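Local coordinates for pyruvate kinase (Pseudomonas aeruginosa, PDB 6QXL), which probably catalyses the last step of glycolysis, the interconversion of phosphoenolpyruvate and ADP with pyruvate and ATP, at residues 220-223 with 227-230; 249-254 with 258-263; 266-271 with 278-283. One frame throughout, in Å; residues are numbered along the deposited sequence.

Overall arrangement
All three contacts are buried, within the eight-stranded TIM barrel and its loops, and no hydrogen bond spans any of them; their centres lie 10 to 11 Å apart. Contact 3 is the most regular, a helix laid on a barrel strand, with all five touching residues buried. Contact 1 lies where a strand gives way to its loop, contact 2 between two successive helices; they share the magnesium ion through Glu223 and Asp250. Contacts 2 and 3 both use helix 260-273, at successive turns, and both reach a second subunit. Ile222 of contact 1 meets Ile267 of contact 3, while Val228 meets Ile263 of contact 2, so the apolar packing runs continuously through the three.

Contact 1. Residues 220-223 with 227-230; sequences AKIE and AVAD. With MG (magnesium ion), chain N.
Ile222 and Val228 meet at the mouth of a TIM barrel, where strand 217-222 runs into the loop that leads to helix 231-239. The two branched side chains cross obliquely, and the touch is methyl to methyl: Ile222 CG2 lies 3.5 Å from Val228 CG1. A chi1 of -47° sets CG1 of Ile222 beside the backbone N and CG2 anti to it; CG2 meets the loop. Ala227, whose CB points toward the strand, adds a second, looser contact, its CB being 4.2 Å from Ile222 CG2. One methyl group thus serves both loop residues, consistent with the small buried surface of 104 Å². Leu237 of the following helix touches Ile222 and Ala227, and Ile267 and Ile263 of helix 260-273 extend the packing to Ile222 and Val228.

Lys221 and Glu223, on either side of Ile222, make polar contacts. Lys221 NZ forms a salt bridge with Asp68 and hydrogen bonds to Ser194 and a bound malonate. Glu223 points away from the loop and binds magnesium through OE2, although the modelled bond is too short for its length to be trusted. At the far end of the loop, Asp230 occupies the N-cap position, its OD2 accepting a hydrogen bond from Ala233 N.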
ATOM      1  N   ALA A 220     -33.166   7.300  -4.647  1.00 42.30           N
ATOM      2  CA  ALA A 220     -33.162   8.287  -3.570  1.00 44.76           C
ATOM      3  C   ALA A 220     -32.354   9.497  -3.958  1.00 43.29           C
ATOM      4  O   ALA A 220     -31.161   9.395  -4.214  1.00 37.18           O
ATOM      5  CB  ALA A 220     -32.616   7.698  -2.279  1.00 44.81           C
ATOM      6  N   LYS A 221     -33.001  10.651  -4.008  1.00 44.52           N
ATOM      7  CA  LYS A 221     -32.306  11.904  -4.266  1.00 43.53           C
ATOM      8  C   LYS A 221     -31.744  12.448  -2.971  1.00 39.09           C
ATOM      9  O   LYS A 221     -32.484  12.726  -2.053  1.00 42.25           O
ATOM     10  CB  LYS A 221     -33.252  12.893  -4.916  1.00 46.88           C
ATOM     11  CG  LYS A 221     -33.667  12.457  -6.312  1.00 46.94           C
ATOM     12  CD  LYS A 221     -34.854  13.236  -6.819  1.00 45.02           C
ATOM     13  CE  LYS A 221     -34.521  14.703  -7.058  1.00 43.85           C
ATOM     14  NZ  LYS A 221     -35.617  15.408  -7.752  1.00 41.33           N
ATOM     15  N   ILE A 222     -30.428  12.592  -2.901  1.00 35.84           N
ATOM     16  CA  ILE A 222     -29.764  13.091  -1.701  1.00 37.37           C
ATOM     17  C   ILE A 222     -29.746  14.623  -1.789  1.00 37.22           C
ATOM     18  O   ILE A 222     -28.905  15.193  -2.447  1.00 36.18           O
ATOM     19  CB  ILE A 222     -28.340  12.525  -1.565  1.00 36.79           C
ATOM     20  CG1 ILE A 222     -28.318  11.004  -1.787  1.00 35.90           C
ATOM     21  CG2 ILE A 222     -27.751  12.872  -0.217  1.00 35.26           C
ATOM     22  CD1 ILE A 222     -29.322  10.235  -0.991  1.00 36.30           C
ATOM     23  N   GLU A 223     -30.759  15.262  -1.213  1.00 36.79           N
ATOM     24  CA  GLU A 223     -30.969  16.697  -1.202  1.00 38.36           C
ATOM     25  C   GLU A 223     -31.176  17.318   0.184  1.00 43.44           C
ATOM     26  O   GLU A 223     -31.384  18.479   0.277  1.00 53.28           O
ATOM     27  CB  GLU A 223     -32.242  17.032  -1.995  1.00 38.39           C
ATOM     28  CG  GLU A 223     -32.240  16.788  -3.488  1.00 41.57           C
ATOM     29  CD  GLU A 223     -33.543  17.125  -4.198  1.00 44.13           C
ATOM     30  OE1 GLU A 223     -34.535  16.503  -3.873  1.00 47.73           O
ATOM     31  OE2 GLU A 223     -33.577  17.983  -5.107  1.00 42.99           O
ATOM     32  N   ALA A 227     -29.936  13.907   5.499  1.00 51.47           N
ATOM     33  CA  ALA A 227     -29.502  12.708   4.779  1.00 53.98           C
ATOM     34  C   ALA A 227     -27.988  12.490   4.770  1.00 51.30           C
ATOM     35  O   ALA A 227     -27.543  11.358   4.573  1.00 48.19           O
ATOM     36  CB  ALA A 227     -30.023  12.744   3.345  1.00 56.04           C
ATOM     37  N   VAL A 228     -27.211  13.556   4.970  1.00 45.54           N
ATOM     38  CA  VAL A 228     -25.749  13.467   4.944  1.00 44.64           C
ATOM     39  C   VAL A 228     -25.127  13.892   6.268  1.00 47.11           C
ATOM     40  O   VAL A 228     -23.916  14.086   6.347  1.00 44.79           O
ATOM     41  CB  VAL A 228     -25.168  14.304   3.783  1.00 42.33           C
ATOM     42  CG1 VAL A 228     -25.587  13.690   2.456  1.00 42.15           C
ATOM     43  CG2 VAL A 228     -25.640  15.764   3.856  1.00 43.79           C
ATOM     44  N   ALA A 229     -25.948  14.003   7.312  1.00 48.04           N
ATOM     45  CA  ALA A 229     -25.479  14.420   8.635  1.00 48.52           C
ATOM     46  C   ALA A 229     -24.381  13.496   9.169  1.00 50.67           C
ATOM     47  O   ALA A 229     -23.499  13.949   9.868  1.00 55.78           O
ATOM     48  CB  ALA A 229     -26.641  14.453   9.618  1.00 45.86           C
ATOM     49  N   ASP A 230     -24.454  12.208   8.855  1.00 51.72           N
ATOM     50  CA  ASP A 230     -23.443  11.266   9.264  1.00 51.51           C
ATOM     51  C   ASP A 230     -23.569  10.012   8.421  1.00 47.87           C
ATOM     52  O   ASP A 230     -24.528   9.842   7.662  1.00 40.58           O
ATOM     53  CB  ASP A 230     -23.611  10.896  10.758  1.00 58.86           C
ATOM     54  CG  ASP A 230     -25.004  10.358  11.074  1.00 62.82           C
ATOM     55  OD1 ASP A 230     -25.929  11.191  11.092  1.00 67.32           O
ATOM     56  OD2 ASP A 230     -25.283   9.143  11.185  1.00 66.07           O
TER
HETATM   57 MG    MG N 502     -33.791  18.932  -6.401  1.00 49.22          MG
HETATM   58  O   HOH W   1     -34.467  21.097  -7.627  1.00 61.79           O

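Contact 2. Residues 249-254 with 258-263; sequences GDLGVE and AELVGI. With MG (magnesium ion), chain N.
Leu251 and Leu260 provide the main apolar contact: the two side chains pass alongside each other, pointing opposite ways, and Leu251 CD2 is 3.9 Å from Leu260 CD2. The same Leu251 methyl lies 4.0 Å from Ile263 CG2, one turn further along the second helix, and here the side chains meet at a slant. Placing CG of Leu251 opposite its backbone N (chi1 -175°) brings CD2 to helix 260-273.

A second kind of contact is side chain against backbone. Leu260 reaches Gly252, where no side chain intervenes: its CD2 is 3.9 Å from Gly252 N and its CD1 is 4.1 Å from Gly252 CA. The CA atoms of this pair are the nearest across the two segments, 6.4 Å apart.

These helices follow strand 243-247 of the TIM barrel in turn: the short helix 248-255 belongs to the connection at the barrel mouth, and helix 260-273 is part of the outer layer.

The polar contacts of helix 248-255 look elsewhere: in its first turn the backbone N atoms of Gly249 and Asp250 donate to a malonate ion. Asp250 OD2 binds magnesium at 2.3 Å, sharing the ion with Glu223. Glu254 is held by a salt bridge to Arg224 and a hydrogen bond from Ala225 N. Across the subunit interface, Arg296 of the second subunit donates to Gly249 O and packs on Val253 and Leu260.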
ATOM      1  N   GLY A 249     -28.231  20.769  -6.718  1.00 38.64           N
ATOM      2  CA  GLY A 249     -29.006  22.003  -6.587  1.00 35.70           C
ATOM      3  C   GLY A 249     -29.558  22.163  -5.170  1.00 37.02           C
ATOM      4  O   GLY A 249     -29.107  23.012  -4.400  1.00 36.56           O
ATOM      5  N   ASP A 250     -30.502  21.328  -4.803  1.00 33.97           N
ATOM      6  CA  ASP A 250     -31.091  21.444  -3.484  1.00 35.66           C
ATOM      7  C   ASP A 250     -30.097  21.113  -2.377  1.00 38.71           C
ATOM      8  O   ASP A 250     -30.111  21.764  -1.323  1.00 39.15           O
ATOM      9  CB  ASP A 250     -32.354  20.595  -3.347  1.00 42.81           C
ATOM     10  CG  ASP A 250     -33.551  21.222  -4.044  1.00 51.49           C
ATOM     11  OD1 ASP A 250     -33.846  22.392  -3.727  1.00 58.29           O
ATOM     12  OD2 ASP A 250     -34.214  20.523  -4.859  1.00 55.01           O
ATOM     13  N   LEU A 251     -29.213  20.141  -2.612  1.00 40.80           N
ATOM     14  CA  LEU A 251     -28.246  19.764  -1.593  1.00 37.43           C
ATOM     15  C   LEU A 251     -27.314  20.925  -1.263  1.00 36.82           C
ATOM     16  O   LEU A 251     -27.008  21.172  -0.095  1.00 36.41           O
ATOM     17  CB  LEU A 251     -27.443  18.539  -2.021  1.00 38.81           C
ATOM     18  CG  LEU A 251     -26.462  17.971  -0.985  1.00 38.12           C
ATOM     19  CD1 LEU A 251     -27.134  17.450   0.278  1.00 37.46           C
ATOM     20  CD2 LEU A 251     -25.686  16.853  -1.644  1.00 38.75           C
ATOM     21  N   GLY A 252     -26.876  21.645  -2.297  1.00 38.08           N
ATOM     22  CA  GLY A 252     -25.981  22.783  -2.100  1.00 36.24           C
ATOM     23  C   GLY A 252     -26.632  23.891  -1.281  1.00 35.18           C
ATOM     24  O   GLY A 252     -25.989  24.517  -0.465  1.00 30.91           O
ATOM     25  N   VAL A 253     -27.919  24.125  -1.495  1.00 37.38           N
ATOM     26  CA  VAL A 253     -28.646  25.078  -0.687  1.00 36.31           C
ATOM     27  C   VAL A 253     -28.658  24.628   0.777  1.00 37.57           C
ATOM     28  O   VAL A 253     -28.423  25.426   1.689  1.00 40.82           O
ATOM     29  CB  VAL A 253     -30.069  25.270  -1.219  1.00 35.92           C
ATOM     30  CG1 VAL A 253     -30.915  26.065  -0.234  1.00 37.68           C
ATOM     31  CG2 VAL A 253     -30.064  25.974  -2.553  1.00 34.85           C
ATOM     32  N   GLU A 254     -28.913  23.340   1.004  1.00 40.41           N
ATOM     33  CA  GLU A 254     -29.084  22.839   2.364  1.00 44.58           C
ATOM     34  C   GLU A 254     -27.741  22.767   3.170  1.00 40.95           C
ATOM     35  O   GLU A 254     -27.772  22.974   4.341  1.00 40.05           O
ATOM     36  CB  GLU A 254     -29.844  21.503   2.342  1.00 46.34           C
ATOM     37  CG  GLU A 254     -31.390  21.981   2.418  1.00 45.45           C
ATOM     38  CD  GLU A 254     -32.290  21.011   2.935  1.00 49.29           C
ATOM     39  OE1 GLU A 254     -33.430  20.872   2.509  1.00 54.46           O
ATOM     40  OE2 GLU A 254     -31.958  20.233   3.867  1.00 48.27           O
ATOM     41  N   ALA A 258     -19.752  24.993  -0.770  1.00 48.38           N
ATOM     42  CA  ALA A 258     -18.384  24.660  -0.386  1.00 45.64           C
ATOM     43  C   ALA A 258     -18.212  23.252   0.208  1.00 44.04           C
ATOM     44  O   ALA A 258     -17.097  22.769   0.324  1.00 49.75           O
ATOM     45  CB  ALA A 258     -17.845  25.687   0.577  1.00 45.18           C
ATOM     46  N   GLU A 259     -19.297  22.590   0.577  1.00 40.86           N
ATOM     47  CA  GLU A 259     -19.232  21.234   1.078  1.00 42.42           C
ATOM     48  C   GLU A 259     -19.551  20.175   0.039  1.00 43.66           C
ATOM     49  O   GLU A 259     -19.420  18.982   0.320  1.00 49.82           O
ATOM     50  CB  GLU A 259     -20.183  21.084   2.279  1.00 49.67           C
ATOM     51  CG  GLU A 259     -19.938  22.074   3.410  1.00 55.55           C
ATOM     52  CD  GLU A 259     -18.576  21.933   4.052  1.00 64.00           C
ATOM     53  OE1 GLU A 259     -17.978  22.973   4.442  1.00 82.85           O
ATOM     54  OE2 GLU A 259     -18.165  20.762   4.313  1.00 60.58           O
ATOM     55  N   LEU A 260     -19.957  20.579  -1.153  1.00 45.48           N
ATOM     56  CA  LEU A 260     -20.404  19.616  -2.156  1.00 46.15           C
ATOM     57  C   LEU A 260     -19.320  18.631  -2.599  1.00 41.05           C
ATOM     58  O   LEU A 260     -19.577  17.449  -2.723  1.00 39.59           O
ATOM     59  CB  LEU A 260     -20.961  20.335  -3.378  1.00 47.16           C
ATOM     60  CG  LEU A 260     -22.361  20.905  -3.136  1.00 50.22           C
ATOM     61  CD1 LEU A 260     -22.768  21.646  -4.395  1.00 49.81           C
ATOM     62  CD2 LEU A 260     -23.395  19.856  -2.768  1.00 48.91           C
ATOM     63  N   VAL A 261     -18.119  19.110  -2.828  1.00 39.29           N
ATOM     64  CA  VAL A 261     -17.101  18.261  -3.415  1.00 39.54           C
ATOM     65  C   VAL A 261     -16.860  16.991  -2.614  1.00 38.58           C
ATOM     66  O   VAL A 261     -16.784  15.900  -3.181  1.00 43.30           O
ATOM     67  CB  VAL A 261     -15.774  19.025  -3.618  1.00 44.04           C
ATOM     68  CG1 VAL A 261     -15.101  19.391  -2.283  1.00 42.65           C
ATOM     69  CG2 VAL A 261     -14.846  18.232  -4.516  1.00 46.53           C
ATOM     70  N   GLY A 262     -16.778  17.124  -1.295  1.00 40.91           N
ATOM     71  CA  GLY A 262     -16.506  15.989  -0.433  1.00 39.66           C
ATOM     72  C   GLY A 262     -17.686  15.040  -0.363  1.00 38.86           C
ATOM     73  O   GLY A 262     -17.499  13.815  -0.349  1.00 40.80           O
ATOM     74  N   ILE A 263     -18.883  15.604  -0.338  1.00 37.78           N
ATOM     75  CA  ILE A 263     -20.091  14.823  -0.200  1.00 41.71           C
ATOM     76  C   ILE A 263     -20.430  14.097  -1.524  1.00 40.11           C
ATOM     77  O   ILE A 263     -20.846  12.940  -1.501  1.00 36.56           O
ATOM     78  CB  ILE A 263     -21.263  15.681   0.317  1.00 45.40           C
ATOM     79  CG1 ILE A 263     -21.087  16.007   1.796  1.00 55.26           C
ATOM     80  CG2 ILE A 263     -22.629  15.035   0.116  1.00 47.75           C
ATOM     81  CD1 ILE A 263     -20.321  17.265   2.142  1.00 61.97           C
TER
HETATM   82 MG    MG N 502     -33.791  18.932  -6.401  1.00 49.22          MG
HETATM   83  O   HOH W   1     -34.467  21.097  -7.627  1.00 61.79           O

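Contact 3. Residues 266-271 with 278-283; sequences KIILHA and VITATQ
Val278 has chi1 of 59°, which sets CG1 between its backbone N and carbonyl carbon and CG2 opposite the N, so that both methyls straddle Ile268 of the helix. In Ile268, chi1 of -71° sends CG1 to the side of the backbone N and leaves CG2 opposite that N. The branches then pair off: Ile268 CG1 is 3.9 Å from Val278 CG2, and Ile268 CG2 is 4.0 Å from Val278 CG1, leaving the two side chains roughly perpendicular.

Ala271, one turn on from Ile267 and close to the helix end, closes in from a neighbouring position, with its CB 3.9 Å from Val278 CB. Ile267 makes a looser approach, its CG2 lying 4.5 Å from Val278 CG2; its further neighbours are Val244 and Val246 of the adjacent strand. Val278 is therefore met by three helix residues and carries the largest share of the 177 Å² buried here.

This is the helix-to-strand part of a beta-alpha-beta crossover in the TIM barrel: strand 243-247 is followed by short helix 248-255, then helix 260-273, then its parallel neighbour, strand 277-281. The segment axes approach to 8.8 Å and run nearly antiparallel, at 166°, as expected for a helix lying over the strand that follows it.

Further up the strand, Ile268 CD1 rests 3.7 Å from Thr280 OG1, the two side chains again nearly perpendicular. That oxygen has its polar partner elsewhere, in a hydrogen bond with Thr310 OG1. Beyond the packed region the segment becomes polar: Arg248 donates to Ala281 O and Thr282 O, Thr282 OG1 bonds to the bound malonate, and Gln283 OE1 accepts a hydrogen bond from Arg296 N of the second subunit.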
ATOM      1  N   LYS A 266     -18.289  11.122  -1.400  1.00 34.17           N
ATOM      2  CA  LYS A 266     -18.727  10.162  -0.413  1.00 38.12           C
ATOM      3  C   LYS A 266     -19.960   9.403  -0.878  1.00 39.31           C
ATOM      4  O   LYS A 266     -20.003   8.171  -0.813  1.00 39.31           O
ATOM      5  CB  LYS A 266     -18.985  10.848   0.942  1.00 40.95           C
ATOM      6  CG  LYS A 266     -19.344   9.871   2.071  1.00 47.06           C
ATOM      7  CD  LYS A 266     -18.589  10.118   3.427  1.00 53.54           C
ATOM      8  CE  LYS A 266     -19.120  11.210   4.322  1.00 56.41           C
ATOM      9  NZ  LYS A 266     -18.426  10.994   5.605  1.00 63.24           N
ATOM     10  N   ILE A 267     -20.941  10.132  -1.401  1.00 37.41           N
ATOM     11  CA  ILE A 267     -22.180   9.504  -1.838  1.00 35.02           C
ATOM     12  C   ILE A 267     -21.891   8.451  -2.919  1.00 32.24           C
ATOM     13  O   ILE A 267     -22.387   7.337  -2.847  1.00 27.54           O
ATOM     14  CB  ILE A 267     -23.172  10.544  -2.365  1.00 35.92           C
ATOM     15  CG1 ILE A 267     -23.658  11.463  -1.249  1.00 37.74           C
ATOM     16  CG2 ILE A 267     -24.364   9.855  -3.011  1.00 35.71           C
ATOM     17  CD1 ILE A 267     -24.259  12.759  -1.750  1.00 37.38           C
ATOM     18  N   ILE A 268     -21.086   8.809  -3.911  1.00 31.71           N
ATOM     19  CA  ILE A 268     -20.790   7.885  -4.991  1.00 29.96           C
ATOM     20  C   ILE A 268     -20.129   6.633  -4.436  1.00 31.60           C
ATOM     21  O   ILE A 268     -20.539   5.514  -4.751  1.00 35.62           O
ATOM     22  CB  ILE A 268     -19.901   8.549  -6.049  1.00 30.82           C
ATOM     23  CG1 ILE A 268     -20.702   9.590  -6.806  1.00 28.32           C
ATOM     24  CG2 ILE A 268     -19.333   7.517  -7.005  1.00 32.95           C
ATOM     25  CD1 ILE A 268     -19.853  10.555  -7.603  1.00 29.05           C
ATOM     26  N   LEU A 269     -19.122   6.818  -3.594  1.00 35.60           N
ATOM     27  CA  LEU A 269     -18.395   5.690  -3.041  1.00 34.59           C
ATOM     28  C   LEU A 269     -19.292   4.805  -2.167  1.00 34.24           C
ATOM     29  O   LEU A 269     -19.310   3.585  -2.318  1.00 34.13           O
ATOM     30  CB  LEU A 269     -17.201   6.179  -2.249  1.00 39.56           C
ATOM     31  CG  LEU A 269     -16.325   5.089  -1.621  1.00 44.38           C
ATOM     32  CD1 LEU A 269     -15.539   4.308  -2.695  1.00 45.64           C
ATOM     33  CD2 LEU A 269     -15.400   5.703  -0.584  1.00 39.90           C
ATOM     34  N   HIS A 270     -20.052   5.411  -1.263  1.00 34.70           N
ATOM     35  CA  HIS A 270     -20.910   4.613  -0.394  1.00 31.96           C
ATOM     36  C   HIS A 270     -21.989   3.894  -1.188  1.00 32.96           C
ATOM     37  O   HIS A 270     -22.321   2.749  -0.891  1.00 33.10           O
ATOM     38  CB  HIS A 270     -21.505   5.460   0.724  1.00 36.01           C
ATOM     39  CG  HIS A 270     -20.520   5.803   1.803  1.00 38.79           C
ATOM     40  ND1 HIS A 270     -20.878   5.954   3.117  1.00 36.94           N
ATOM     41  CD2 HIS A 270     -19.178   6.001   1.754  1.00 41.61           C
ATOM     42  CE1 HIS A 270     -19.812   6.268   3.830  1.00 41.33           C
ATOM     43  NE2 HIS A 270     -18.766   6.304   3.025  1.00 38.67           N
ATOM     44  N   ALA A 271     -22.512   4.535  -2.224  1.00 34.93           N
ATOM     45  CA  ALA A 271     -23.472   3.873  -3.100  1.00 34.54           C
ATOM     46  C   ALA A 271     -22.871   2.617  -3.708  1.00 33.19           C
ATOM     47  O   ALA A 271     -23.453   1.525  -3.604  1.00 39.33           O
ATOM     48  CB  ALA A 271     -23.956   4.816  -4.180  1.00 34.69           C
ATOM     49  N   VAL A 278     -25.523   5.019  -8.980  1.00 40.91           N
ATOM     50  CA  VAL A 278     -25.466   6.426  -8.583  1.00 41.38           C
ATOM     51  C   VAL A 278     -25.414   7.373  -9.765  1.00 38.63           C
ATOM     52  O   VAL A 278     -24.668   7.148 -10.708  1.00 36.00           O
ATOM     53  CB  VAL A 278     -24.304   6.679  -7.587  1.00 43.66           C
ATOM     54  CG1 VAL A 278     -22.957   6.298  -8.173  1.00 44.37           C
ATOM     55  CG2 VAL A 278     -24.283   8.129  -7.135  1.00 43.55           C
ATOM     56  N   ILE A 279     -26.209   8.431  -9.681  1.00 40.31           N
ATOM     57  CA  ILE A 279     -26.291   9.493 -10.685  1.00 42.48           C
ATOM     58  C   ILE A 279     -25.758  10.814 -10.103  1.00 38.63           C
ATOM     59  O   ILE A 279     -26.092  11.183  -8.983  1.00 32.95           O
ATOM     60  CB  ILE A 279     -27.758   9.739 -11.072  1.00 46.52           C
ATOM     61  CG1 ILE A 279     -28.432   8.466 -11.595  1.00 46.28           C
ATOM     62  CG2 ILE A 279     -27.877  10.844 -12.113  1.00 51.37           C
ATOM     63  CD1 ILE A 279     -29.948   8.558 -11.524  1.00 48.79           C
ATOM     64  N   THR A 280     -24.953  11.534 -10.875  1.00 36.97           N
ATOM     65  CA  THR A 280     -24.509  12.886 -10.508  1.00 37.66           C
ATOM     66  C   THR A 280     -25.300  13.895 -11.336  1.00 39.60           C
ATOM     67  O   THR A 280     -25.434  13.720 -12.544  1.00 38.82           O
ATOM     68  CB  THR A 280     -23.006  13.063 -10.763  1.00 39.24           C
ATOM     69  OG1 THR A 280     -22.278  12.097 -10.003  1.00 44.12           O
ATOM     70  CG2 THR A 280     -22.529  14.438 -10.340  1.00 44.18           C
ATOM     71  N   ALA A 281     -25.819  14.944 -10.696  1.00 40.09           N
ATOM     72  CA  ALA A 281     -26.768  15.850 -11.364  1.00 38.09           C
ATOM     73  C   ALA A 281     -26.581  17.328 -11.059  1.00 37.77           C
ATOM     74  O   ALA A 281     -25.932  17.700 -10.085  1.00 36.18           O
ATOM     75  CB  ALA A 281     -28.196  15.461 -11.013  1.00 37.52           C
ATOM     76  N   THR A 282     -27.200  18.145 -11.916  1.00 38.97           N
ATOM     77  CA  THR A 282     -27.471  19.560 -11.712  1.00 34.92           C
ATOM     78  C   THR A 282     -26.357  20.528 -12.122  1.00 34.35           C
ATOM     79  O   THR A 282     -25.303  20.597 -11.502  1.00 31.40           O
ATOM     80  CB  THR A 282     -27.966  19.816 -10.282  1.00 36.33           C
ATOM     81  OG1 THR A 282     -29.071  18.947 -10.014  1.00 36.51           O
ATOM     82  CG2 THR A 282     -28.429  21.232 -10.121  1.00 39.57           C
ATOM     83  N   GLN A 283     -26.634  21.283 -13.183  1.00 35.39           N
ATOM     84  CA  GLN A 283     -25.773  22.334 -13.697  1.00 38.15           C
ATOM     85  C   GLN A 283     -24.451  21.831 -14.216  1.00 38.09           C
ATOM     86  O   GLN A 283     -23.487  22.588 -14.284  1.00 40.81           O
ATOM     87  CB  GLN A 283     -25.541  23.444 -12.665  1.00 42.40           C
ATOM     88  CG  GLN A 283     -26.808  24.029 -12.048  1.00 45.56           C
ATOM     89  CD  GLN A 283     -26.541  25.378 -11.373  1.00 46.19           C
ATOM     90  OE1 GLN A 283     -25.958  25.448 -10.298  1.00 45.22           O
ATOM     91  NE2 GLN A 283     -26.927  26.463 -12.054  1.00 52.68           N
TER